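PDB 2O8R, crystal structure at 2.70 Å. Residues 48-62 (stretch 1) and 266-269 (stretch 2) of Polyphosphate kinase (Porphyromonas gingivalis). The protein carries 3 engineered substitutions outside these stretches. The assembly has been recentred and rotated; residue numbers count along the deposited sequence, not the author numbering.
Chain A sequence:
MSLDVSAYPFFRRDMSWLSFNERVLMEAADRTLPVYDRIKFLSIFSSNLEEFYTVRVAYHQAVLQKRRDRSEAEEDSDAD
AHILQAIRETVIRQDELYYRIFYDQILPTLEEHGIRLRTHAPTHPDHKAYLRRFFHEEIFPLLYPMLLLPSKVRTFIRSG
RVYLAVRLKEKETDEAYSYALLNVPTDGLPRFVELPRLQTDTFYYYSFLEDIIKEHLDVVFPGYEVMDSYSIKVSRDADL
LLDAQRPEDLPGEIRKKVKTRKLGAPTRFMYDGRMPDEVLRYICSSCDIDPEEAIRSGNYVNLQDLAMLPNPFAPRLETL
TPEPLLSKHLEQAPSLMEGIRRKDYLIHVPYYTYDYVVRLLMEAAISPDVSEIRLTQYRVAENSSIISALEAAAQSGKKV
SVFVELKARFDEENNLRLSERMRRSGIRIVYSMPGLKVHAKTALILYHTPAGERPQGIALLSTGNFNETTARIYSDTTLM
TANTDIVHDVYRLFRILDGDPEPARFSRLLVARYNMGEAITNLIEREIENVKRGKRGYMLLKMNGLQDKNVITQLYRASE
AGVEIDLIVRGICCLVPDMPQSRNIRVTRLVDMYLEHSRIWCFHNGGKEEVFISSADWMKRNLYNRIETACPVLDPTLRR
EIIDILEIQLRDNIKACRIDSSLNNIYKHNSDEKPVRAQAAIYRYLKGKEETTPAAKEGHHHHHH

Stretch 1, residues 48-62: NLEEFYTVRVAYHQA
Stretch 2 266-269: PTRF

Residues 48-62 form an unbroken stretch of helix, part of a longer one, with a wider pi-type turn at 53-57 in which Ala 58 N bonds to Tyr 53 O at 3.2 Å and Val 57 N to Phe 52 O at 3.1 Å. Against it lies a short segment that leaves a loop at Thr 267 (phi/psi -71/-30) and becomes strand at Arg 268 (-141/142) and Phe 269 (-134/108). The closest CA atoms are those of Ala 58 and Thr 267, 5.6 Å apart, and 379 Å² is buried, most of it on Thr 267, Arg 268 and Tyr 53.

Arg 268 runs back along the helix toward its earlier residues, with chi1 and chi2 both t, chi3 p and chi4 177°. Its path crosses one face of the Tyr 53 ring (chi1 -96°, between wells; chi2 83°). Arg 268 CD sits 3.5 Å from the ring centroid of Tyr 53, 11° off the normal, a CH-pi contact; Arg 268 CZ follows at 4.3 Å from that centroid and 24° off the normal, so the guanidinium adds a cation-pi interaction. Beyond the ring, Arg 268 NH2 reaches Glu 50 OE1 at 2.9 Å. This is a salt bridge, but its hydrogen bond is weak, the N-H...O angle being 121°. Glu 50 points away at CB, and chi1 t with chi2 p brings its carboxylate back. Leu 49 CG meets Arg 268 NH1 at 3.6 Å, near the guanidinium plane.

Thr 267 (chi1 83°, p) points toward the helix. Its CG2 packs on Ala 58 CB at 3.7 Å, an apolar contact, while its OG1 lies at the edge of the Tyr 53 ring, 3.6 Å from Tyr 53 CD2. Thr 267 CB is 4.1 Å from Val 57 CG1. Gln 61 (chi1 m, chi2 t) covers the segment further along the helix.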

ATOM      1  N   ASN A  48     -18.394  -6.443  -8.542  1.00 60.37           N
ATOM      2  CA  ASN A  48     -18.905  -7.812  -8.445  1.00 56.62           C
ATOM      3  C   ASN A  48     -19.006  -8.488  -9.792  1.00 52.62           C
ATOM      4  O   ASN A  48     -18.658  -9.647  -9.918  1.00 61.41           O
ATOM      5  CB  ASN A  48     -20.286  -7.853  -7.793  1.00 44.57           C
ATOM      6  CG  ASN A  48     -20.275  -7.349  -6.387  1.00 52.76           C
ATOM      7  OD1 ASN A  48     -19.215  -7.221  -5.761  1.00 63.53           O
ATOM      8  ND2 ASN A  48     -21.456  -7.048  -5.872  1.00 40.17           N
ATOM      9  N   LEU A  49     -19.501  -7.760 -10.790  1.00 54.11           N
ATOM     10  CA  LEU A  49     -19.668  -8.303 -12.128  1.00 46.57           C
ATOM     11  C   LEU A  49     -18.308  -8.484 -12.801  1.00 53.99           C
ATOM     12  O   LEU A  49     -18.150  -9.281 -13.723  1.00 60.99           O
ATOM     13  CB  LEU A  49     -20.567  -7.396 -12.955  1.00 38.05           C
ATOM     14  CG  LEU A  49     -20.997  -7.929 -14.318  1.00 43.26           C
ATOM     15  CD1 LEU A  49     -21.658  -9.290 -14.159  1.00 36.71           C
ATOM     16  CD2 LEU A  49     -21.919  -6.950 -15.026  1.00 28.12           C
ATOM     17  N   GLU A  50     -17.314  -7.755 -12.319  1.00 60.41           N
ATOM     18  CA  GLU A  50     -15.968  -7.919 -12.830  1.00 61.13           C
ATOM     19  C   GLU A  50     -15.408  -9.244 -12.332  1.00 63.90           C
ATOM     20  O   GLU A  50     -14.814  -9.998 -13.097  1.00 76.76           O
ATOM     21  CB  GLU A  50     -15.093  -6.745 -12.400  1.00 58.75           C
ATOM     22  CG  GLU A  50     -13.664  -6.794 -12.909  1.00 56.34           C
ATOM     23  CD  GLU A  50     -13.552  -6.627 -14.413  1.00 82.48           C
ATOM     24  OE1 GLU A  50     -14.176  -5.703 -14.982  1.00 68.73           O
ATOM     25  OE2 GLU A  50     -12.821  -7.426 -15.026  1.00 89.34           O
ATOM     26  N   GLU A  51     -15.632  -9.521 -11.051  1.00 58.32           N
ATOM     27  CA  GLU A  51     -15.182 -10.749 -10.400  1.00 54.20           C
ATOM     28  C   GLU A  51     -15.873 -11.977 -10.995  1.00 55.30           C
ATOM     29  O   GLU A  51     -15.221 -12.962 -11.331  1.00 62.40           O
ATOM     30  CB  GLU A  51     -15.438 -10.652  -8.889  1.00 59.50           C
ATOM     31  CG  GLU A  51     -15.033 -11.870  -8.070  1.00 90.88           C
ATOM     32  CD  GLU A  51     -13.535 -11.960  -7.815  1.00116.66           C
ATOM     33  OE1 GLU A  51     -12.822 -10.946  -7.981  1.00133.93           O
ATOM     34  OE2 GLU A  51     -13.069 -13.053  -7.436  1.00127.41           O
ATOM     35  N   PHE A  52     -17.192 -11.890 -11.134  1.00 52.72           N
ATOM     36  CA  PHE A  52     -18.005 -12.896 -11.795  1.00 52.85           C
ATOM     37  C   PHE A  52     -17.463 -13.215 -13.173  1.00 60.27           C
ATOM     38  O   PHE A  52     -17.307 -14.378 -13.523  1.00 49.24           O
ATOM     39  CB  PHE A  52     -19.432 -12.386 -11.929  1.00 55.19           C
ATOM     40  CG  PHE A  52     -20.420 -13.411 -12.427  1.00 64.42           C
ATOM     41  CD1 PHE A  52     -20.886 -14.418 -11.588  1.00 64.69           C
ATOM     42  CD2 PHE A  52     -20.925 -13.335 -13.727  1.00 66.05           C
ATOM     43  CE1 PHE A  52     -21.832 -15.339 -12.035  1.00 54.62           C
ATOM     44  CE2 PHE A  52     -21.865 -14.252 -14.185  1.00 54.50           C
ATOM     45  CZ  PHE A  52     -22.324 -15.256 -13.334  1.00 53.30           C
ATOM     46  N   TYR A  53     -17.175 -12.189 -13.962  1.00 68.59           N
ATOM     47  CA  TYR A  53     -16.622 -12.436 -15.284  1.00 62.67           C
ATOM     48  C   TYR A  53     -15.272 -13.164 -15.233  1.00 65.49           C
ATOM     49  O   TYR A  53     -15.104 -14.178 -15.909  1.00 63.37           O
ATOM     50  CB  TYR A  53     -16.569 -11.153 -16.121  1.00 62.45           C
ATOM     51  CG  TYR A  53     -17.769 -10.993 -17.028  1.00 65.79           C
ATOM     52  CD1 TYR A  53     -18.965 -10.463 -16.551  1.00 65.09           C
ATOM     53  CD2 TYR A  53     -17.719 -11.398 -18.358  1.00 53.69           C
ATOM     54  CE1 TYR A  53     -20.076 -10.320 -17.378  1.00 60.71           C
ATOM     55  CE2 TYR A  53     -18.828 -11.261 -19.191  1.00 68.97           C
ATOM     56  CZ  TYR A  53     -19.998 -10.716 -18.691  1.00 56.88           C
ATOM     57  OH  TYR A  53     -21.092 -10.588 -19.505  1.00 70.47           O
ATOM     58  N   THR A  54     -14.336 -12.702 -14.403  1.00 73.12           N
ATOM     59  CA  THR A  54     -12.976 -13.269 -14.458  1.00 82.37           C
ATOM     60  C   THR A  54     -12.813 -14.676 -13.890  1.00 80.42           C
ATOM     61  O   THR A  54     -11.844 -15.356 -14.220  1.00 91.12           O
ATOM     62  CB  THR A  54     -11.876 -12.351 -13.855  1.00 69.81           C
ATOM     63  OG1 THR A  54     -11.853 -12.475 -12.430  1.00 80.30           O
ATOM     64  CG2 THR A  54     -12.079 -10.905 -14.255  1.00 81.29           C
ATOM     65  N   VAL A  55     -13.748 -15.120 -13.050  1.00 73.75           N
ATOM     66  CA  VAL A  55     -13.667 -16.483 -12.503  1.00 81.50           C
ATOM     67  C   VAL A  55     -14.789 -17.420 -12.984  1.00 80.99           C
ATOM     68  O   VAL A  55     -14.577 -18.618 -13.200  1.00 83.49           O
ATOM     69  CB  VAL A  55     -13.543 -16.516 -10.938  1.00 78.46           C
ATOM     70  CG1 VAL A  55     -13.225 -15.134 -10.376  1.00 76.58           C
ATOM     71  CG2 VAL A  55     -14.784 -17.085 -10.286  1.00 26.46           C
ATOM     72  N   ARG A  56     -15.974 -16.866 -13.174  1.00 76.19           N
ATOM     73  CA  ARG A  56     -17.145 -17.683 -13.391  1.00 68.57           C
ATOM     74  C   ARG A  56     -17.471 -17.801 -14.880  1.00 70.60           C
ATOM     75  O   ARG A  56     -17.677 -18.910 -15.377  1.00 76.27           O
ATOM     76  CB  ARG A  56     -18.306 -17.112 -12.581  1.00 67.92           C
ATOM     77  CG  ARG A  56     -19.424 -18.049 -12.326  1.00 63.68           C
ATOM     78  CD  ARG A  56     -19.061 -19.194 -11.404  1.00 69.95           C
ATOM     79  NE  ARG A  56     -19.984 -20.292 -11.683  1.00 87.59           N
ATOM     80  CZ  ARG A  56     -19.773 -21.571 -11.394  1.00 75.31           C
ATOM     81  NH1 ARG A  56     -18.655 -21.953 -10.786  1.00 66.57           N
ATOM     82  NH2 ARG A  56     -20.694 -22.465 -11.712  1.00 73.06           N
ATOM     83  N   VAL A  57     -17.493 -16.674 -15.590  1.00 57.57           N
ATOM     84  CA  VAL A  57     -17.731 -16.681 -17.034  1.00 65.15           C
ATOM     85  C   VAL A  57     -16.554 -17.353 -17.736  1.00 73.09           C
ATOM     86  O   VAL A  57     -16.740 -18.139 -18.675  1.00 80.47           O
ATOM     87  CB  VAL A  57     -18.014 -15.257 -17.589  1.00 74.40           C
ATOM     88  CG1 VAL A  57     -17.636 -15.135 -19.063  1.00 63.77           C
ATOM     89  CG2 VAL A  57     -19.472 -14.899 -17.401  1.00 64.48           C
ATOM     90  N   ALA A  58     -15.352 -17.068 -17.240  1.00 67.74           N
ATOM     91  CA  ALA A  58     -14.130 -17.700 -17.725  1.00 67.95           C
ATOM     92  C   ALA A  58     -14.198 -19.222 -17.612  1.00 76.62           C
ATOM     93  O   ALA A  58     -13.875 -19.931 -18.572  1.00 77.07           O
ATOM     94  CB  ALA A  58     -12.923 -17.170 -16.972  1.00 45.02           C
ATOM     95  N   TYR A  59     -14.625 -19.707 -16.445  1.00 71.70           N
ATOM     96  CA  TYR A  59     -14.829 -21.135 -16.224  1.00 74.42           C
ATOM     97  C   TYR A  59     -15.740 -21.752 -17.276  1.00 74.53           C
ATOM     98  O   TYR A  59     -15.397 -22.768 -17.882  1.00 71.80           O
ATOM     99  CB  TYR A  59     -15.391 -21.408 -14.829  1.00 81.49           C
ATOM    100  CG  TYR A  59     -15.952 -22.808 -14.675  1.00 74.81           C
ATOM    101  CD1 TYR A  59     -15.112 -23.901 -14.456  1.00 69.13           C
ATOM    102  CD2 TYR A  59     -17.324 -23.039 -14.750  1.00 72.95           C
ATOM    103  CE1 TYR A  59     -15.627 -25.185 -14.324  1.00 76.67           C
ATOM    104  CE2 TYR A  59     -17.846 -24.309 -14.618  1.00 76.38           C
ATOM    105  CZ  TYR A  59     -16.996 -25.378 -14.406  1.00 84.15           C
ATOM    106  OH  TYR A  59     -17.530 -26.640 -14.281  1.00 92.35           O
ATOM    107  N   HIS A  60     -16.895 -21.130 -17.498  1.00 73.93           N
ATOM    108  CA  HIS A  60     -17.844 -21.618 -18.491  1.00 69.76           C
ATOM    109  C   HIS A  60     -17.316 -21.519 -19.916  1.00 76.42           C
ATOM    110  O   HIS A  60     -17.751 -22.258 -20.796  1.00 87.67           O
ATOM    111  CB  HIS A  60     -19.163 -20.870 -18.383  1.00 58.92           C
ATOM    112  CG  HIS A  60     -19.902 -21.136 -17.113  1.00 62.18           C
ATOM    113  ND1 HIS A  60     -20.015 -22.397 -16.571  1.00 59.43           N
ATOM    114  CD2 HIS A  60     -20.580 -20.307 -16.284  1.00 68.14           C
ATOM    115  CE1 HIS A  60     -20.728 -22.334 -15.460  1.00 76.93           C
ATOM    116  NE2 HIS A  60     -21.086 -21.077 -15.265  1.00 76.59           N
ATOM    117  N   GLN A  61     -16.383 -20.601 -20.142  1.00 81.24           N
ATOM    118  CA  GLN A  61     -15.747 -20.477 -21.447  1.00 82.99           C
ATOM    119  C   GLN A  61     -14.707 -21.571 -21.660  1.00 87.18           C
ATOM    120  O   GLN A  61     -14.517 -22.046 -22.782  1.00 90.83           O
ATOM    121  CB  GLN A  61     -15.116 -19.097 -21.606  1.00 77.65           C
ATOM    122  CG  GLN A  61     -16.135 -17.991 -21.797  1.00 67.06           C
ATOM    123  CD  GLN A  61     -15.518 -16.627 -21.698  1.00 79.69           C
ATOM    124  OE1 GLN A  61     -16.002 -15.670 -22.300  1.00 72.90           O
ATOM    125  NE2 GLN A  61     -14.432 -16.524 -20.937  1.00 93.65           N
ATOM    126  N   ALA A  62     -14.043 -21.965 -20.573  1.00 82.06           N
ATOM    127  CA  ALA A  62     -13.055 -23.040 -20.610  1.00 75.46           C
ATOM    128  C   ALA A  62     -13.732 -24.404 -20.775  1.00 77.54           C
ATOM    129  O   ALA A  62     -13.158 -25.330 -21.344  1.00 87.66           O
ATOM    130  CB  ALA A  62     -12.209 -23.016 -19.361  1.00 43.17           C
ATOM    131  N   PRO A 266      -9.639 -13.425 -22.913  1.00 84.94           N
ATOM    132  CA  PRO A 266     -10.571 -12.298 -22.845  1.00 90.85           C
ATOM    133  C   PRO A 266     -11.994 -12.770 -22.579  1.00 92.41           C
ATOM    134  O   PRO A 266     -12.690 -13.140 -23.523  1.00106.54           O
ATOM    135  CB  PRO A 266     -10.484 -11.678 -24.250  1.00 72.77           C
ATOM    136  CG  PRO A 266      -9.158 -12.084 -24.761  1.00 85.25           C
ATOM    137  CD  PRO A 266      -8.862 -13.434 -24.165  1.00 86.86           C
ATOM    138  N   THR A 267     -12.422 -12.756 -21.315  1.00 86.91           N
ATOM    139  CA  THR A 267     -13.789 -13.172 -20.945  1.00 87.76           C
ATOM    140  C   THR A 267     -14.830 -12.157 -21.408  1.00 87.25           C
ATOM    141  O   THR A 267     -15.982 -12.501 -21.698  1.00 68.02           O
ATOM    142  CB  THR A 267     -13.981 -13.313 -19.420  1.00 78.55           C
ATOM    143  OG1 THR A 267     -14.256 -12.023 -18.863  1.00 67.94           O
ATOM    144  CG2 THR A 267     -12.755 -13.915 -18.754  1.00 74.88           C
ATOM    145  N   ARG A 268     -14.411 -10.900 -21.452  1.00 86.81           N
ATOM    146  CA  ARG A 268     -15.285  -9.803 -21.810  1.00 84.04           C
ATOM    147  C   ARG A 268     -14.511  -8.814 -22.676  1.00 79.35           C
ATOM    148  O   ARG A 268     -13.314  -8.599 -22.461  1.00 85.37           O
ATOM    149  CB  ARG A 268     -15.781  -9.127 -20.527  1.00 90.01           C
ATOM    150  CG  ARG A 268     -16.900  -8.131 -20.705  1.00 83.91           C
ATOM    151  CD  ARG A 268     -17.670  -7.923 -19.409  1.00 95.44           C
ATOM    152  NE  ARG A 268     -16.910  -7.205 -18.390  1.00 92.00           N
ATOM    153  CZ  ARG A 268     -17.404  -6.854 -17.204  1.00 80.48           C
ATOM    154  NH1 ARG A 268     -18.652  -7.163 -16.886  1.00 92.69           N
ATOM    155  NH2 ARG A 268     -16.656  -6.194 -16.334  1.00 68.94           N
ATOM    156  N   PHE A 269     -15.183  -8.251 -23.675  1.00 65.02           N
ATOM    157  CA  PHE A 269     -14.693  -7.052 -24.348  1.00 71.53           C
ATOM    158  C   PHE A 269     -15.842  -6.068 -24.496  1.00 70.67           C
ATOM    159  O   PHE A 269     -16.742  -6.259 -25.302  1.00 86.17           O
ATOM    160  CB  PHE A 269     -14.055  -7.363 -25.703  1.00 71.93           C
ATOM    161  CG  PHE A 269     -13.455  -6.153 -26.374  1.00 81.11           C
ATOM    162  CD1 PHE A 269     -12.135  -5.802 -26.136  1.00 79.67           C
ATOM    163  CD2 PHE A 269     -14.217  -5.356 -27.228  1.00 71.58           C
ATOM    164  CE1 PHE A 269     -11.582  -4.680 -26.743  1.00 83.98           C
ATOM    165  CE2 PHE A 269     -13.675  -4.241 -27.834  1.00 72.97           C
ATOM    166  CZ  PHE A 269     -12.355  -3.897 -27.591  1.00 78.69           C
TER